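Local coordinates for protein inorganic pyrophosphatase (Neisseria gonorrhoeae, PDB 5TEA) that probably hydrolyses inorganic pyrophosphate to two phosphate ions with the help of magnesium, working as a homohexamer, at residues P136-L139 against I140-I143; F105-G109 against E110-K114; R123-G126 against N127-T131. All blocks are in the same frame, centred on the assembly; numbering follows the deposited sequence.

Overall arrangement
All three contacts are local, formed by consecutive residues, and run along the chain in the order 2, 3, 1. Contact 2 is partly buried and closes the hairpin of strands 94-107 and 110-119; its chemistry is that of carboxylates, a lysine and a calcium ion. Contact 3 is a surface feature of the loop from strand 110-119 to helix 137-149, bridged by a side-chain amide. Contact 1, partly buried, is the start of that helix, with backbone bonds, an apolar side and two glutamines, Q138 and Q142, bonded to other subunits. Contacts 2 and 3 lie farthest apart, about 28 Å between centres, on opposite sides of the chain's centre; contacts 1 and 3 touch the second subunit.

Contact 1 of 3, residues P136-L139 against I140-I143; sequences PQQL and IKQI
K141, Q142 and I143 reach back by their backbone N atoms to Q137, Q138 and L139, building the first turn of helix 137-149 behind P136 at the N-cap position. The bond from I143 N to L139 O is 3.0 Å long and nearly straight (163° at the hydrogen), whereas that from I140 N to P136 O, at 3.4 Å, is weak.

Apolar packing pairs L139 with I143: L139 CG lies 4.0 Å from I143 CD1. I140 and I143 both meet W164 of strand 159-165, which puts that flank against the sheet.

The polar contacts centre on Q138. With CG anti to the backbone N (chi1 -173°) and a bend at chi2, its OE1 comes within 3.7 Å of K141 CE. A water donates to Q138 OE1 at 2.6 Å and weakly accepts from K141 NZ. Q138 NE2 bonds to R123 O of the second subunit, and K141 NZ to L153 O of the third. The Q142 amide, turned 73° from that of Q138, uses NE2 on N124 OD1 of the second subunit and OE1 on I58 N of the third. Both ends of the buried Q142 amide are therefore satisfied across subunit boundaries, which fixes its rotation.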
ATOM      1  N   PRO B 136      16.805  -3.256  17.536  1.00 21.11           N
ATOM      2  CA  PRO B 136      17.581  -4.346  16.931  1.00 23.87           C
ATOM      3  C   PRO B 136      18.850  -3.769  16.321  1.00 23.22           C
ATOM      4  O   PRO B 136      18.815  -2.769  15.598  1.00 24.01           O
ATOM      5  CB  PRO B 136      16.647  -4.932  15.860  1.00 21.86           C
ATOM      6  CG  PRO B 136      15.376  -4.192  15.944  1.00 22.73           C
ATOM      7  CD  PRO B 136      15.404  -3.234  17.096  1.00 24.66           C
ATOM      8  N   GLN B 137      19.979  -4.383  16.652  1.00 21.01           N
ATOM      9  CA  GLN B 137      21.241  -3.817  16.208  1.00 20.24           C
ATOM     10  C   GLN B 137      21.379  -3.915  14.696  1.00 18.13           C
ATOM     11  O   GLN B 137      22.061  -3.088  14.090  1.00 18.96           O
ATOM     12  CB  GLN B 137      22.391  -4.504  16.940  1.00 30.93           C
ATOM     13  CG  GLN B 137      22.324  -4.242  18.453  1.00 37.48           C
ATOM     14  CD  GLN B 137      22.350  -2.744  18.805  1.00 43.23           C
ATOM     15  OE1 GLN B 137      23.426  -2.155  18.938  1.00 51.20           O
ATOM     16  NE2 GLN B 137      21.163  -2.125  18.945  1.00 26.77           N
ATOM     17  N   GLN B 138      20.684  -4.867  14.076  1.00 22.27           N
ATOM     18  CA  GLN B 138      20.666  -4.942  12.617  1.00 21.64           C
ATOM     19  C   GLN B 138      19.955  -3.738  11.994  1.00 21.80           C
ATOM     20  O   GLN B 138      20.279  -3.339  10.864  1.00 20.66           O
ATOM     21  CB  GLN B 138      20.009  -6.256  12.187  1.00 21.02           C
ATOM     22  CG  GLN B 138      20.068  -6.565  10.696  1.00 24.41           C
ATOM     23  CD  GLN B 138      21.404  -7.161  10.257  1.00 27.85           C
ATOM     24  OE1 GLN B 138      22.429  -6.979  10.920  1.00 27.82           O
ATOM     25  NE2 GLN B 138      21.389  -7.902   9.139  1.00 25.82           N
ATOM     26  N   LEU B 139      18.982  -3.148  12.693  1.00 20.14           N
ATOM     27  CA  LEU B 139      18.380  -1.926  12.161  1.00 20.95           C
ATOM     28  C   LEU B 139      19.397  -0.795  12.151  1.00 21.22           C
ATOM     29  O   LEU B 139      19.479  -0.026  11.190  1.00 15.89           O
ATOM     30  CB  LEU B 139      17.149  -1.519  12.973  1.00 19.05           C
ATOM     31  CG  LEU B 139      16.621  -0.105  12.675  1.00 19.89           C
ATOM     32  CD1 LEU B 139      16.067  -0.019  11.241  1.00 26.75           C
ATOM     33  CD2 LEU B 139      15.579   0.332  13.682  1.00 24.16           C
ATOM     34  N   ILE B 140      20.178  -0.679  13.221  1.00 17.63           N
ATOM     35  CA  ILE B 140      21.241   0.320  13.249  1.00 19.02           C
ATOM     36  C   ILE B 140      22.211   0.093  12.092  1.00 19.30           C
ATOM     37  O   ILE B 140      22.597   1.032  11.392  1.00 21.08           O
ATOM     38  CB  ILE B 140      21.971   0.288  14.604  1.00 18.60           C
ATOM     39  CG1 ILE B 140      20.993   0.457  15.779  1.00 21.72           C
ATOM     40  CG2 ILE B 140      23.054   1.360  14.626  1.00 22.75           C
ATOM     41  CD1 ILE B 140      20.422   1.836  15.912  1.00 29.76           C
ATOM     42  N   LYS B 141      22.621  -1.155  11.874  1.00 18.05           N
ATOM     43  CA  LYS B 141      23.568  -1.417  10.792  1.00 20.62           C
ATOM     44  C   LYS B 141      22.978  -1.063   9.426  1.00 20.71           C
ATOM     45  O   LYS B 141      23.718  -0.632   8.525  1.00 20.90           O
ATOM     46  CB  LYS B 141      24.005  -2.881  10.807  1.00 23.50           C
ATOM     47  CG  LYS B 141      24.673  -3.336  12.089  1.00 37.53           C
ATOM     48  CD  LYS B 141      25.880  -4.226  11.806  1.00 45.46           C
ATOM     49  CE  LYS B 141      25.630  -5.157  10.619  1.00 43.33           C
ATOM     50  NZ  LYS B 141      26.838  -5.962  10.230  1.00 40.11           N
ATOM     51  N   GLN B 142      21.666  -1.250   9.250  1.00 17.81           N
ATOM     52  CA  GLN B 142      21.021  -0.872   7.989  1.00 18.60           C
ATOM     53  C   GLN B 142      21.011   0.642   7.812  1.00 19.46           C
ATOM     54  O   GLN B 142      21.262   1.151   6.713  1.00 18.21           O
ATOM     55  CB  GLN B 142      19.584  -1.410   7.931  1.00 16.60           C
ATOM     56  CG  GLN B 142      19.452  -2.914   7.827  1.00 16.63           C
ATOM     57  CD  GLN B 142      18.006  -3.344   7.634  1.00 21.49           C
ATOM     58  OE1 GLN B 142      17.349  -2.940   6.664  1.00 20.47           O
ATOM     59  NE2 GLN B 142      17.502  -4.162   8.552  1.00 19.80           N
ATOM     60  N   ILE B 143      20.722   1.375   8.888  1.00 16.82           N
ATOM     61  CA  ILE B 143      20.745   2.830   8.826  1.00 17.77           C
ATOM     62  C   ILE B 143      22.151   3.311   8.519  1.00 17.86           C
ATOM     63  O   ILE B 143      22.352   4.237   7.727  1.00 18.99           O
ATOM     64  CB  ILE B 143      20.237   3.431  10.154  1.00 16.36           C
ATOM     65  CG1 ILE B 143      18.776   3.030  10.415  1.00 19.67           C
ATOM     66  CG2 ILE B 143      20.403   4.951  10.142  1.00 17.14           C
ATOM     67  CD1 ILE B 143      18.278   3.455  11.786  1.00 19.75           C
TER
HETATM   68  O   HOH W   1      24.741  -8.092  10.641  1.00 40.90           O

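Contact 2 of 3, residues F105-G109 against E110-K114; sequences FVDDG and EVDDK. With CA (calcium ion), chain I.
D107 and D112 lie side by side and point the same way, their carboxylate planes 43° apart and their OD2 atoms separated by 3.7 Å. A water donates to both, 2.7 Å from D107 OD2 and 2.5 Å from D112 OD2. The other oxygen, D112 OD1, binds the calcium ion at 2.3 Å, a site completed by D73, D77 and D80, the backbone O of E78 and two waters. D112 and D80 are predicted magnesium ligands, so calcium probably occupies the catalytic metal site.

F105 approaches D112 differently: with CG anti to the backbone N (chi1 -174°), its ring presents an edge to D112 O, near the ring plane 3.5 Å from CD2. The K114 chain crosses this ring obliquely; its NZ forms a salt bridge of 2.8 Å with D112 OD2 and also reaches D112 O and D80 OD2. D113 OD1 accepts from F105 N nearly along its C-O axis; its OD2 pairs with K104.

The groups sit on an antiparallel hairpin with a type I' turn from D107 to E110, D107 N bonding E110 O. The D112 carboxylate is divided, OD1 for the metal, OD2 for lysine and water, which holds its rotation.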
ATOM      1  N   PHE B 105      27.934  12.046  11.894  1.00 17.57           N
ATOM      2  CA  PHE B 105      27.923  11.857  10.449  1.00 19.00           C
ATOM      3  C   PHE B 105      28.632  13.021   9.782  1.00 20.77           C
ATOM      4  O   PHE B 105      28.465  14.178  10.176  1.00 21.07           O
ATOM      5  CB  PHE B 105      26.483  11.735   9.949  1.00 20.94           C
ATOM      6  CG  PHE B 105      26.352  11.394   8.491  1.00 17.80           C
ATOM      7  CD1 PHE B 105      26.819  10.187   7.995  1.00 17.53           C
ATOM      8  CD2 PHE B 105      25.710  12.266   7.631  1.00 19.41           C
ATOM      9  CE1 PHE B 105      26.682   9.875   6.636  1.00 21.25           C
ATOM     10  CE2 PHE B 105      25.547  11.962   6.274  1.00 21.04           C
ATOM     11  CZ  PHE B 105      26.034  10.764   5.782  1.00 20.82           C
ATOM     12  N   VAL B 106      29.415  12.702   8.761  1.00 20.13           N
ATOM     13  CA  VAL B 106      30.117  13.696   7.971  1.00 19.45           C
ATOM     14  C   VAL B 106      29.615  13.567   6.546  1.00 23.70           C
ATOM     15  O   VAL B 106      29.577  12.460   5.992  1.00 23.85           O
ATOM     16  CB  VAL B 106      31.642  13.514   8.056  1.00 22.06           C
ATOM     17  CG1 VAL B 106      32.346  14.482   7.112  1.00 25.35           C
ATOM     18  CG2 VAL B 106      32.101  13.738   9.505  1.00 21.25           C
ATOM     19  N   ASP B 107      29.203  14.689   5.973  1.00 19.58           N
ATOM     20  CA  ASP B 107      28.597  14.743   4.643  1.00 21.22           C
ATOM     21  C   ASP B 107      29.291  15.876   3.911  1.00 23.44           C
ATOM     22  O   ASP B 107      29.188  17.035   4.328  1.00 21.70           O
ATOM     23  CB  ASP B 107      27.088  14.994   4.753  1.00 27.93           C
ATOM     24  CG  ASP B 107      26.355  14.866   3.425  1.00 33.43           C
ATOM     25  OD1 ASP B 107      26.984  14.926   2.354  1.00 29.59           O
ATOM     26  OD2 ASP B 107      25.114  14.714   3.463  1.00 38.63           O
ATOM     27  N   ASP B 108      30.032  15.536   2.854  1.00 21.78           N
ATOM     28  CA  ASP B 108      30.668  16.525   1.977  1.00 23.24           C
ATOM     29  C   ASP B 108      31.620  17.448   2.740  1.00 24.23           C
ATOM     30  O   ASP B 108      31.723  18.645   2.452  1.00 25.41           O
ATOM     31  CB  ASP B 108      29.616  17.333   1.206  1.00 24.83           C
ATOM     32  CG  ASP B 108      30.198  18.043  -0.006  1.00 31.02           C
ATOM     33  OD1 ASP B 108      31.097  17.472  -0.681  1.00 25.58           O
ATOM     34  OD2 ASP B 108      29.750  19.173  -0.300  1.00 26.00           O
ATOM     35  N   GLY B 109      32.382  16.880   3.669  1.00 24.61           N
ATOM     36  CA  GLY B 109      33.370  17.669   4.385  1.00 25.15           C
ATOM     37  C   GLY B 109      32.830  18.486   5.545  1.00 26.80           C
ATOM     38  O   GLY B 109      33.578  19.291   6.117  1.00 29.86           O
ATOM     39  N   GLU B 110      31.557  18.334   5.890  1.00 25.83           N
ATOM     40  CA  GLU B 110      30.944  19.074   6.987  1.00 30.70           C
ATOM     41  C   GLU B 110      30.337  18.100   7.983  1.00 25.31           C
ATOM     42  O   GLU B 110      29.881  17.016   7.614  1.00 27.10           O
ATOM     43  CB  GLU B 110      29.844  20.031   6.485  1.00 28.59           C
ATOM     44  CG  GLU B 110      30.312  21.054   5.436  1.00 36.48           C
ATOM     45  CD  GLU B 110      30.855  22.320   6.058  1.00 53.77           C
ATOM     46  OE1 GLU B 110      31.144  23.273   5.304  1.00 61.61           O
ATOM     47  OE2 GLU B 110      30.988  22.366   7.300  1.00 55.17           O
ATOM     48  N   VAL B 111      30.306  18.503   9.255  1.00 22.30           N
ATOM     49  CA  VAL B 111      29.559  17.745  10.247  1.00 20.99           C
ATOM     50  C   VAL B 111      28.077  17.844   9.916  1.00 24.03           C
ATOM     51  O   VAL B 111      27.559  18.936   9.655  1.00 24.77           O
ATOM     52  CB  VAL B 111      29.855  18.275  11.661  1.00 21.51           C
ATOM     53  CG1 VAL B 111      28.985  17.550  12.706  1.00 27.48           C
ATOM     54  CG2 VAL B 111      31.348  18.126  11.983  1.00 25.48           C
ATOM     55  N   ASP B 112      27.386  16.703   9.916  1.00 21.68           N
ATOM     56  CA  ASP B 112      25.954  16.674   9.608  1.00 22.78           C
ATOM     57  C   ASP B 112      25.274  15.605  10.468  1.00 19.01           C
ATOM     58  O   ASP B 112      24.654  14.668   9.973  1.00 17.53           O
ATOM     59  CB  ASP B 112      25.729  16.421   8.119  1.00 25.88           C
ATOM     60  CG  ASP B 112      24.296  16.686   7.692  1.00 31.83           C
ATOM     61  OD1 ASP B 112      23.608  17.464   8.379  1.00 30.33           O
ATOM     62  OD2 ASP B 112      23.853  16.101   6.683  1.00 32.72           O
ATOM     63  N   ASP B 113      25.395  15.761  11.787  1.00 20.70           N
ATOM     64  CA  ASP B 113      24.880  14.771  12.727  1.00 21.75           C
ATOM     65  C   ASP B 113      23.366  14.668  12.628  1.00 19.70           C
ATOM     66  O   ASP B 113      22.679  15.624  12.256  1.00 22.42           O
ATOM     67  CB  ASP B 113      25.250  15.142  14.169  1.00 21.36           C
ATOM     68  CG  ASP B 113      26.745  15.168  14.411  1.00 22.85           C
ATOM     69  OD1 ASP B 113      27.479  14.453  13.697  1.00 19.06           O
ATOM     70  OD2 ASP B 113      27.190  15.897  15.339  1.00 24.71           O
ATOM     71  N   LYS B 114      22.838  13.508  13.023  1.00 18.59           N
ATOM     72  CA  LYS B 114      21.405  13.249  12.988  1.00 16.61           C
ATOM     73  C   LYS B 114      20.973  12.652  14.321  1.00 17.38           C
ATOM     74  O   LYS B 114      21.509  11.627  14.751  1.00 18.75           O
ATOM     75  CB  LYS B 114      21.059  12.334  11.804  1.00 17.42           C
ATOM     76  CG  LYS B 114      21.748  12.831  10.521  1.00 22.28           C
ATOM     77  CD  LYS B 114      21.079  12.408   9.248  1.00 25.46           C
ATOM     78  CE  LYS B 114      21.979  12.755   8.064  1.00 25.12           C
ATOM     79  NZ  LYS B 114      22.201  14.226   7.956  1.00 21.76           N
TER
HETATM   80 CA    CA I 201      21.927  18.892   8.890  1.00 39.55          CA
HETATM   81  O   HOH W   2      23.034  14.235   5.173  1.00 42.62           O
HETATM   82  O   HOH W   3      22.130  17.903  11.068  1.00 22.58           O
HETATM   83  O   HOH W   4      21.252  18.118   7.175  1.00 20.10           O

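Contact 3 of 3, residues R123-G126 against N127-T131; sequences RNNG and NAYKT
The backbone turns sharply between N125 and A128, where G126 and N127 both have positive phi and psi, the left-handed helical region, and this tight bend lies in the loop that connects strand 110-119 with helix 137-149. The loop contains no regular helix or strand here, and a side chain supplies the hydrogen bond across the bend.

N125 carries the contact. Its CG stands between the backbone N and the carbonyl carbon (chi1 64°), which directs the amide over the residues that follow. OD1 accepts from A128 N at 3.1 Å. The bond is almost straight at the hydrogen (166°), but the donor sits well above the plane of the amide carbonyl instead of on a lone pair. The same OD1 is 2.9 Å from N127 N.

The methyl of A128 closes against the same asparagine, with CB 3.5 Å from N125 O and 4.0 Å from N125 CG. N127 heads away from the bend: its CB stays 3.1 Å from G126 O, while its OD1 accepts from D122 N. D122 also uses OD1 to take the backbone N atoms of N124 and N125, so D122 ties the entry of the bend and its N127 corner.

The other end of the N125 amide is fixed by E86, to which ND2 donates.

Y129 completes the packing. A128 CB lies over one face of its ring, offset toward the rim. The N125 amide, its plane 75° from that of the ring, brings ND2 to 3.5 Å from Y129 CE2 and 3.6 Å from Y129 CD2.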
ATOM      1  N   ARG B 123       2.158   4.018  22.166  1.00 18.33           N
ATOM      2  CA  ARG B 123       1.358   2.971  22.784  1.00 23.97           C
ATOM      3  C   ARG B 123       1.214   1.753  21.890  1.00 20.06           C
ATOM      4  O   ARG B 123       0.442   0.846  22.220  1.00 24.93           O
ATOM      5  CB  ARG B 123      -0.012   3.531  23.188  1.00 23.44           C
ATOM      6  CG  ARG B 123       0.165   4.717  24.141  1.00 20.35           C
ATOM      7  CD  ARG B 123      -1.104   5.228  24.772  1.00 26.82           C
ATOM      8  NE  ARG B 123      -0.852   6.553  25.342  1.00 24.65           N
ATOM      9  CZ  ARG B 123      -1.760   7.296  25.966  1.00 27.49           C
ATOM     10  NH1 ARG B 123      -3.003   6.853  26.121  1.00 26.94           N
ATOM     11  NH2 ARG B 123      -1.421   8.496  26.429  1.00 27.83           N
ATOM     12  N   ASN B 124       1.938   1.712  20.768  1.00 19.13           N
ATOM     13  CA  ASN B 124       1.983   0.487  19.981  1.00 18.30           C
ATOM     14  C   ASN B 124       3.066  -0.466  20.481  1.00 25.79           C
ATOM     15  O   ASN B 124       2.828  -1.672  20.598  1.00 20.95           O
ATOM     16  CB  ASN B 124       2.221   0.805  18.504  1.00 22.65           C
ATOM     17  CG  ASN B 124       2.193  -0.438  17.629  1.00 27.60           C
ATOM     18  OD1 ASN B 124       1.231  -1.211  17.647  1.00 24.67           O
ATOM     19  ND2 ASN B 124       3.258  -0.643  16.862  1.00 29.44           N
ATOM     20  N   ASN B 125       4.265   0.036  20.763  1.00 26.62           N
ATOM     21  CA  ASN B 125       5.283  -0.807  21.374  1.00 29.81           C
ATOM     22  C   ASN B 125       5.439  -0.547  22.868  1.00 26.36           C
ATOM     23  O   ASN B 125       6.290  -1.170  23.507  1.00 24.82           O
ATOM     24  CB  ASN B 125       6.628  -0.653  20.647  1.00 22.14           C
ATOM     25  CG  ASN B 125       7.229   0.751  20.756  1.00 23.82           C
ATOM     26  OD1 ASN B 125       7.015   1.468  21.723  1.00 23.33           O
ATOM     27  ND2 ASN B 125       7.974   1.144  19.739  1.00 29.98           N
ATOM     28  N   GLY B 126       4.620   0.326  23.443  1.00 23.30           N
ATOM     29  CA  GLY B 126       4.708   0.554  24.875  1.00 22.99           C
ATOM     30  C   GLY B 126       5.972   1.267  25.306  1.00 20.01           C
ATOM     31  O   GLY B 126       6.515   0.965  26.375  1.00 19.24           O
ATOM     32  N   ASN B 127       6.444   2.226  24.503  1.00 16.83           N
ATOM     33  CA  ASN B 127       7.675   2.964  24.781  1.00 17.01           C
ATOM     34  C   ASN B 127       8.849   2.011  25.000  1.00 16.80           C
ATOM     35  O   ASN B 127       9.626   2.146  25.946  1.00 17.00           O
ATOM     36  CB  ASN B 127       7.480   3.898  25.975  1.00 22.34           C
ATOM     37  CG  ASN B 127       6.316   4.842  25.759  1.00 25.76           C
ATOM     38  OD1 ASN B 127       6.276   5.554  24.759  1.00 20.89           O
ATOM     39  ND2 ASN B 127       5.345   4.823  26.669  1.00 30.72           N
ATOM     40  N   ALA B 128       8.971   1.036  24.100  1.00 18.82           N
ATOM     41  CA  ALA B 128       9.995   0.001  24.230  1.00 22.39           C
ATOM     42  C   ALA B 128      11.413   0.525  24.024  1.00 19.77           C
ATOM     43  O   ALA B 128      12.371  -0.142  24.431  1.00 22.22           O
ATOM     44  CB  ALA B 128       9.738  -1.118  23.215  1.00 17.20           C
ATOM     45  N   TYR B 129      11.580   1.669  23.379  1.00 20.16           N
ATOM     46  CA  TYR B 129      12.894   2.123  22.926  1.00 22.26           C
ATOM     47  C   TYR B 129      13.272   3.403  23.655  1.00 19.52           C
ATOM     48  O   TYR B 129      12.707   4.468  23.390  1.00 20.03           O
ATOM     49  CB  TYR B 129      12.889   2.344  21.418  1.00 18.90           C
ATOM     50  CG  TYR B 129      12.472   1.121  20.644  1.00 19.77           C
ATOM     51  CD1 TYR B 129      12.991  -0.130  20.951  1.00 19.14           C
ATOM     52  CD2 TYR B 129      11.554   1.219  19.610  1.00 21.98           C
ATOM     53  CE1 TYR B 129      12.608  -1.260  20.236  1.00 18.77           C
ATOM     54  CE2 TYR B 129      11.168   0.098  18.890  1.00 23.92           C
ATOM     55  CZ  TYR B 129      11.697  -1.137  19.213  1.00 23.81           C
ATOM     56  OH  TYR B 129      11.304  -2.257  18.511  1.00 26.61           O
ATOM     57  N   LYS B 130      14.225   3.296  24.575  1.00 18.08           N
ATOM     58  CA  LYS B 130      14.764   4.460  25.257  1.00 18.07           C
ATOM     59  C   LYS B 130      16.230   4.708  24.959  1.00 20.80           C
ATOM     60  O   LYS B 130      16.703   5.828  25.189  1.00 25.10           O
ATOM     61  CB  LYS B 130      14.567   4.329  26.780  1.00 18.18           C
ATOM     62  CG  LYS B 130      13.080   4.365  27.177  1.00 23.45           C
ATOM     63  CD  LYS B 130      12.833   4.335  28.682  1.00 35.28           C
ATOM     64  CE  LYS B 130      11.336   4.429  28.975  1.00 40.02           C
ATOM     65  NZ  LYS B 130      11.019   4.238  30.430  1.00 52.54           N
ATOM     66  N   THR B 131      16.962   3.707  24.470  1.00 19.17           N
ATOM     67  CA  THR B 131      18.366   3.828  24.092  1.00 20.19           C
ATOM     68  C   THR B 131      18.563   3.171  22.737  1.00 19.03           C
ATOM     69  O   THR B 131      17.717   2.410  22.278  1.00 18.37           O
ATOM     70  CB  THR B 131      19.293   3.143  25.107  1.00 24.41           C
ATOM     71  OG1 THR B 131      19.056   1.730  25.064  1.00 23.51           O
ATOM     72  CG2 THR B 131      19.045   3.662  26.506  1.00 21.01           C
TER